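Local coordinates for glycerophosphoryl diester phosphodiesterase (Parabacteroides distasonis, PDB 3MZ2), which probably hydrolyses glycerophosphodiesters, releasing an alcohol and glycerol 3-phosphate, at residues K212-P215 with E216-E219; I221-L224 with H225-V229; I233-P237 with S238-L242. All coordinates share one frame; numbering follows the deposited sequence. Where two conformers were deposited one is given.

Contact 1: residues K212-P215 with E216-E219; sequences KITP and EVRE
T214 meets V217 with the threonine hydroxyl lying against both the backbone and the side chain of the valine. T214 OG1 accepts a hydrogen bond from V217 N at 3.0 Å with an N-H...O angle of 162°, and the same oxygen sits 3.4 Å from V217 CG2. Rotation about CA-CB makes this possible: with chi1 at 67°, OG1 stands between the backbone N and the carbonyl carbon, which brings it over the first helical amides, while T214 CG2 is held beside the backbone N. V217, the buried member of the group, also brings its CG2 to 4.0 Å from K212 O. A short branched residue suits this spot, as it fills space against the loop without a polar end to satisfy.

T214 is thus the N-cap of helix 215-226, which follows strand 205-210 in the TIM-barrel fold of this family. Threonine fits because its short hydroxyl can reach back to an amide of the first turn. P215 follows as the first helical residue; its ring fixes phi near the helical value and its missing N-H costs nothing there. Regular helical bonding then begins: R218 N donates to T214 O at 2.8 Å, and E219 N to P215 O at 3.1 Å. E216 lies in the first turn, where an acidic side chain would be expected to interact favourably with the helix dipole.

On another side, I213 and R218 cross obliquely. The branch methyl I213 CG2 rests 3.7 Å from R218 CG, so the aliphatic part of the arginine serves as apolar cover, and the chain then bends at chi3. Both side chains also touch Q258, and I213 extends further onto V260.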
# COMPACT_ATOMS: atom_id res chain seq x y z
N LYS A 212 1.25 14.81 -13.35
CA LYS A 212 1.08 15.58 -14.55
C LYS A 212 0.13 16.74 -14.34
O LYS A 212 -0.76 16.71 -13.51
CB LYS A 212 0.58 14.70 -15.70
CG LYS A 212 -0.83 14.22 -15.46
CD LYS A 212 -1.33 13.36 -16.64
CE LYS A 212 -2.64 12.71 -16.30
NZ LYS A 212 -3.09 11.75 -17.37
N ILE A 213 0.31 17.76 -15.16
CA ILE A 213 -0.54 18.92 -15.16
C ILE A 213 -1.61 18.81 -16.23
O ILE A 213 -1.32 18.44 -17.39
CB ILE A 213 0.32 20.20 -15.34
CG1 ILE A 213 1.16 20.45 -14.10
CG2 ILE A 213 -0.53 21.44 -15.55
CD1 ILE A 213 2.37 21.28 -14.38
N THR A 214 -2.85 19.11 -15.84
CA THR A 214 -4.02 19.15 -16.72
C THR A 214 -4.81 20.36 -16.29
O THR A 214 -4.58 20.88 -15.17
CB THR A 214 -4.87 17.90 -16.53
OG1 THR A 214 -5.44 17.92 -15.22
CG2 THR A 214 -4.01 16.64 -16.63
N PRO A 215 -5.74 20.84 -17.13
CA PRO A 215 -6.63 21.93 -16.67
C PRO A 215 -7.36 21.60 -15.34
O PRO A 215 -7.50 22.51 -14.46
CB PRO A 215 -7.61 22.09 -17.85
CG PRO A 215 -6.70 21.72 -19.08
CD PRO A 215 -5.93 20.54 -18.58
N GLU A 216 -7.79 20.36 -15.14
CA GLU A 216 -8.45 19.96 -13.88
C GLU A 216 -7.51 20.12 -12.69
O GLU A 216 -7.90 20.60 -11.60
CB GLU A 216 -8.89 18.48 -13.93
CG GLU A 216 -9.60 17.98 -12.62
CD GLU A 216 -9.05 16.64 -12.09
OE1 GLU A 216 -9.17 15.62 -12.82
OE2 GLU A 216 -8.49 16.60 -10.95
N VAL A 217 -6.27 19.66 -12.87
CA VAL A 217 -5.28 19.73 -11.79
C VAL A 217 -4.89 21.19 -11.55
O VAL A 217 -4.71 21.62 -10.39
CB VAL A 217 -4.04 18.89 -12.11
CG1 VAL A 217 -2.86 19.21 -11.19
CG2 VAL A 217 -4.40 17.38 -12.07
N ARG A 218 -4.81 21.99 -12.62
CA ARG A 218 -4.62 23.44 -12.41
C ARG A 218 -5.71 24.12 -11.54
O ARG A 218 -5.41 25.02 -10.75
CB ARG A 218 -4.43 24.18 -13.75
CG ARG A 218 -3.11 23.85 -14.42
CD ARG A 218 -2.82 24.69 -15.68
NE ARG A 218 -2.18 25.98 -15.35
CZ ARG A 218 -2.81 27.13 -15.08
NH1 ARG A 218 -4.15 27.21 -15.10
NH2 ARG A 218 -2.11 28.23 -14.78
N GLU A 219 -6.95 23.72 -11.71
CA GLU A 219 -8.05 24.21 -10.92
C GLU A 219 -7.84 23.82 -9.46
O GLU A 219 -8.03 24.63 -8.57
CB GLU A 219 -9.36 23.65 -11.48
CG GLU A 219 -10.64 24.31 -10.96
CD GLU A 219 -10.98 23.90 -9.55
OE1 GLU A 219 -10.83 22.70 -9.19
OE2 GLU A 219 -11.45 24.81 -8.80
O HOH W 1 -6.94 15.96 -15.29

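Contact 2: residues I221-L224 with H225-V229; sequences IDML and HERGV. With SO4 (sulfate ion), chain D.
A Schellman motif ends helix 215-226, with V229 N donating back to L224 O at 2.8 Å and G228 N to H225 O at 3.0 Å. G228 is the C-prime residue; its positive phi is easily adopted by glycine. Beyond it, V229 CB and CG1 lie against L224 CB and CD2, the two CB atoms 4.0 Å apart. Both side chains are apolar, as befits a face that packs on A207 of strand 205-210 and on W202.

One turn earlier, I221 and H225 run side by side, pointing the same way. The methyl I221 CG2 sits over the imidazole, 3.7 Å from the ring centroid and 24° off its normal, in a CH-pi contact. CG2 is the branch that reaches it because it is anti to the backbone N (chi1 of CG1 -70°). The ring's rotation is further fixed by its nitrogens: ND1 shares a water with D222 OD1, and NE2 is hydrogen-bonded to D261, while Y26 stacks on the ring.

R227, the first residue to leave helical geometry, stretches its chain from CG to NE back along the last turn. Its NH1 donates to M223 O at 3.0 Å, with the oxygen close to the guanidinium plane but NH1 well above the carbonyl plane. R227 N reaches M223 O from the opposite face, so this carbonyl is gripped twice. The guanidinium also holds a sulfate, probably from the crystallisation liquor, through NH1 to O2 and through NH2 to O4 at 2.7 Å, while NE forms a salt bridge with E196. With a long chain and a flat, donor-rich guanidinium, arginine can serve all these partners at once. A Schellman motif with glycine at C-prime is a common way to end a helix, here that of a beta-alpha-beta unit.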
# COMPACT_ATOMS: atom_id res chain seq x y z
N ILE A 221 -4.97 23.23 -8.05
CA ILE A 221 -3.84 24.01 -7.56
C ILE A 221 -4.27 25.41 -7.17
O ILE A 221 -3.83 25.92 -6.13
CB ILE A 221 -2.70 24.07 -8.63
CG1 ILE A 221 -2.03 22.70 -8.80
CG2 ILE A 221 -1.71 25.12 -8.27
CD1 ILE A 221 -1.22 22.59 -10.10
N ASP A 222 -5.14 26.04 -7.98
CA ASP A 222 -5.70 27.36 -7.65
C ASP A 222 -6.50 27.33 -6.33
O ASP A 222 -6.30 28.20 -5.47
CB ASP A 222 -6.58 27.86 -8.80
CG ASP A 222 -5.77 28.39 -9.99
OD1 ASP A 222 -4.56 28.64 -9.85
OD2 ASP A 222 -6.41 28.60 -11.07
N MSE A 223 -7.32 26.30 -6.15
CA MSE A 223 -8.08 26.11 -4.89
C MSE A 223 -7.14 25.98 -3.70
O MSE A 223 -7.38 26.56 -2.64
CB MSE A 223 -8.93 24.85 -4.95
CG MSE A 223 -10.10 24.95 -5.89
SE MSE A 223 -11.04 23.25 -6.03
CE MSE A 223 -11.80 23.17 -4.26
N LEU A 224 -6.09 25.21 -3.89
CA LEU A 224 -5.14 24.93 -2.82
C LEU A 224 -4.27 26.17 -2.51
O LEU A 224 -4.03 26.50 -1.36
CB LEU A 224 -4.27 23.71 -3.17
CG LEU A 224 -5.02 22.38 -3.07
CD1 LEU A 224 -4.19 21.27 -3.70
CD2 LEU A 224 -5.43 22.08 -1.60
N HIS A 225 -3.85 26.89 -3.55
CA HIS A 225 -3.15 28.15 -3.30
C HIS A 225 -4.00 29.14 -2.50
O HIS A 225 -3.46 29.80 -1.61
CB HIS A 225 -2.70 28.82 -4.64
CG HIS A 225 -1.50 28.17 -5.26
ND1 HIS A 225 -1.06 28.44 -6.55
CD2 HIS A 225 -0.68 27.23 -4.77
CE1 HIS A 225 0.01 27.70 -6.79
NE2 HIS A 225 0.27 26.97 -5.71
N GLU A 226 -5.33 29.19 -2.75
CA GLU A 226 -6.28 30.07 -2.02
C GLU A 226 -6.29 29.72 -0.54
O GLU A 226 -6.48 30.58 0.31
CB GLU A 226 -7.70 29.93 -2.58
CG GLU A 226 -7.94 30.62 -3.92
CD GLU A 226 -9.31 30.30 -4.54
OE1 GLU A 226 -9.92 29.24 -4.20
OE2 GLU A 226 -9.81 31.10 -5.36
N ARG A 227 -6.11 28.44 -0.26
CA ARG A 227 -6.05 27.90 1.11
C ARG A 227 -4.65 27.93 1.73
O ARG A 227 -4.46 27.40 2.83
CB ARG A 227 -6.60 26.48 1.12
CG ARG A 227 -8.08 26.39 0.81
CD ARG A 227 -8.43 25.00 0.21
NE ARG A 227 -9.87 24.80 0.16
CZ ARG A 227 -10.68 25.34 -0.74
NH1 ARG A 227 -10.22 26.13 -1.70
NH2 ARG A 227 -11.99 25.11 -0.67
N GLY A 228 -3.68 28.54 1.05
CA GLY A 228 -2.32 28.63 1.57
C GLY A 228 -1.44 27.41 1.39
O GLY A 228 -0.40 27.26 2.04
N VAL A 229 -1.87 26.53 0.48
CA VAL A 229 -1.23 25.23 0.32
C VAL A 229 -0.31 25.17 -0.92
O VAL A 229 -0.75 25.48 -2.01
CB VAL A 229 -2.29 24.13 0.25
CG1 VAL A 229 -1.74 22.71 -0.06
CG2 VAL A 229 -3.05 24.09 1.60
S SO4 D . -13.35 26.87 -3.87
O1 SO4 D . -13.65 26.04 -5.04
O2 SO4 D . -11.96 27.36 -3.89
O3 SO4 D . -14.25 28.03 -3.89
O4 SO4 D . -13.59 26.07 -2.67
O HOH W 2 -2.78 29.80 -8.24

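Contact 3: residues I233-P237 with S238-L242; sequences ISTAP and SDDKL. With SO4 (sulfate ion), chain F; SO4 (sulfate ion), chain G.
This is a local turn contact, T235 with S238 and D240, at the C-terminal end of barrel strand 231-234, where the chain breaks out of the sheet into a short 3-10 segment, 239-241. T235 O ties the turn together by accepting twice: from S238 N at 3.0 Å, well above its carbonyl plane, and from D240 N at 2.8 Å, from the opposite face. P237 suits the bend, since its ring restricts phi and it has no N-H to place.

The side chains of T235 and D240 cross at about a right angle. With chi1 at 55°, T235 OG1 is turned to donate to D240 OD1 at 2.8 Å, meeting that oxygen from above the carboxylate plane; E264 O is its second partner. T235 CG2 instead lies 3.6 Å from D239 OD2. The buried D240 carboxylate is also hydrogen-bonded to Y252 and S265 through OD1, and to D266 N through OD2. Replacing D240 by an alanine would probably cost the T235 hydroxyl one of its partners, leave Y252, S265 and the D266 amide without the carboxylate, and let the turn move against strand 262-265.

S238 OG is hydrogen-bonded to P211 O, joining the neighbouring loop. On the outer side K241 bends at chi2 and chi3, so that NZ donates to a sulfate O4 at 3.1 Å (chain F) and to a water. R267 and R41 also bind the sulfates here. Turns of this kind belong to the strand-to-helix loops at the C-terminal rim of a TIM barrel, the end at which enzymes of this fold carry their active sites.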
# COMPACT_ATOMS: atom_id res chain seq x y z
N ILE A 233 4.14 18.39 -7.97
CA ILE A 233 4.10 17.36 -9.02
C ILE A 233 5.25 16.38 -8.86
O ILE A 233 6.37 16.77 -8.61
CB ILE A 233 4.21 18.03 -10.44
CG1 ILE A 233 2.94 18.82 -10.77
CG2 ILE A 233 4.59 17.04 -11.51
CD1 ILE A 233 1.73 17.93 -11.13
N SER A 234 4.96 15.09 -9.04
CA SER A 234 6.01 14.09 -9.05
C SER A 234 6.27 13.75 -10.49
O SER A 234 5.37 13.29 -11.20
CB SER A 234 5.61 12.82 -8.35
OG SER A 234 6.68 11.87 -8.49
N THR A 235 7.51 13.97 -10.91
CA THR A 235 7.97 13.65 -12.25
C THR A 235 8.53 12.21 -12.35
O THR A 235 8.94 11.77 -13.43
CB THR A 235 9.01 14.66 -12.74
OG1 THR A 235 10.10 14.74 -11.82
CG2 THR A 235 8.36 16.06 -12.92
N ALA A 236 8.53 11.48 -11.24
CA ALA A 236 9.15 10.15 -11.25
C ALA A 236 8.53 9.24 -12.31
O ALA A 236 9.25 8.59 -13.05
CB ALA A 236 9.12 9.50 -9.81
N PRO A 237 7.20 9.19 -12.41
CA PRO A 237 6.64 8.30 -13.46
C PRO A 237 6.53 8.94 -14.83
O PRO A 237 6.22 8.27 -15.86
CB PRO A 237 5.22 7.98 -12.90
CG PRO A 237 4.92 8.99 -11.94
CD PRO A 237 6.18 9.75 -11.53
N SER A 238 6.75 10.24 -14.86
CA SER A 238 6.40 11.03 -16.05
C SER A 238 7.67 11.67 -16.62
O SER A 238 8.43 10.99 -17.34
CB SER A 238 5.31 12.04 -15.69
OG SER A 238 5.67 12.79 -14.51
N ASP A 239 7.92 12.93 -16.34
CA ASP A 239 9.00 13.64 -17.04
C ASP A 239 10.39 13.11 -16.76
O ASP A 239 11.27 13.29 -17.59
CB ASP A 239 8.90 15.15 -16.81
CG ASP A 239 7.50 15.67 -17.05
OD1 ASP A 239 7.16 15.84 -18.23
OD2 ASP A 239 6.70 15.78 -16.09
N ASP A 240 10.62 12.45 -15.62
CA ASP A 240 11.93 11.84 -15.36
C ASP A 240 12.31 10.80 -16.39
O ASP A 240 13.47 10.45 -16.53
CB ASP A 240 12.00 11.17 -13.98
CG ASP A 240 11.99 12.14 -12.83
OD1 ASP A 240 12.17 13.36 -13.05
OD2 ASP A 240 11.96 11.68 -11.67
N LYS A 241 11.32 10.28 -17.11
CA LYS A 241 11.49 9.16 -18.03
C LYS A 241 11.77 9.62 -19.46
O LYS A 241 11.97 8.80 -20.36
CB LYS A 241 10.21 8.31 -18.04
CG LYS A 241 9.76 7.79 -16.69
CD LYS A 241 10.93 7.10 -15.95
CE LYS A 241 10.49 5.86 -15.16
NZ LYS A 241 11.40 5.43 -14.05
N LEU A 242 11.74 10.93 -19.68
CA LEU A 242 12.07 11.46 -21.01
C LEU A 242 13.50 11.08 -21.36
O LEU A 242 14.31 10.97 -20.48
CB LEU A 242 11.80 12.97 -21.07
CG LEU A 242 10.37 13.44 -20.81
CD1 LEU A 242 10.28 14.95 -20.58
CD2 LEU A 242 9.49 13.02 -22.03
S SO4 F . 14.64 6.10 -16.52
O1 SO4 F . 16.05 5.77 -16.75
O2 SO4 F . 14.44 7.55 -16.58
O3 SO4 F . 13.81 5.45 -17.54
O4 SO4 F . 14.24 5.58 -15.21
S SO4 G . 11.54 2.57 -10.98
O1 SO4 G . 12.75 2.15 -11.70
O2 SO4 G . 11.87 3.71 -10.13
O3 SO4 G . 10.52 2.96 -11.96
O4 SO4 G . 11.01 1.54 -10.09
O HOH W 3 11.88 7.73 -12.77

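Overall arrangement
Following the chain from strand 205-210, contact 1 caps the start of helix 215-226, contact 2 closes its end with a turn back toward the barrel, and contact 3 forms the bend after strand 231-234. Each is a local closure within one continuous run, so the three lie in series and none nests within or crosses another. Contacts 1 and 2 share the helix, their centres about 13 Å apart. Contacts 1 and 3 meet in space: I233 CD1 packs against K212 O and I213 CG1, setting the loop after strand 205-210 against the end of the adjacent strand 231-234. Contact 2 lies about 23 Å from contact 3, centre to centre, at the other end of the beta-alpha-beta unit.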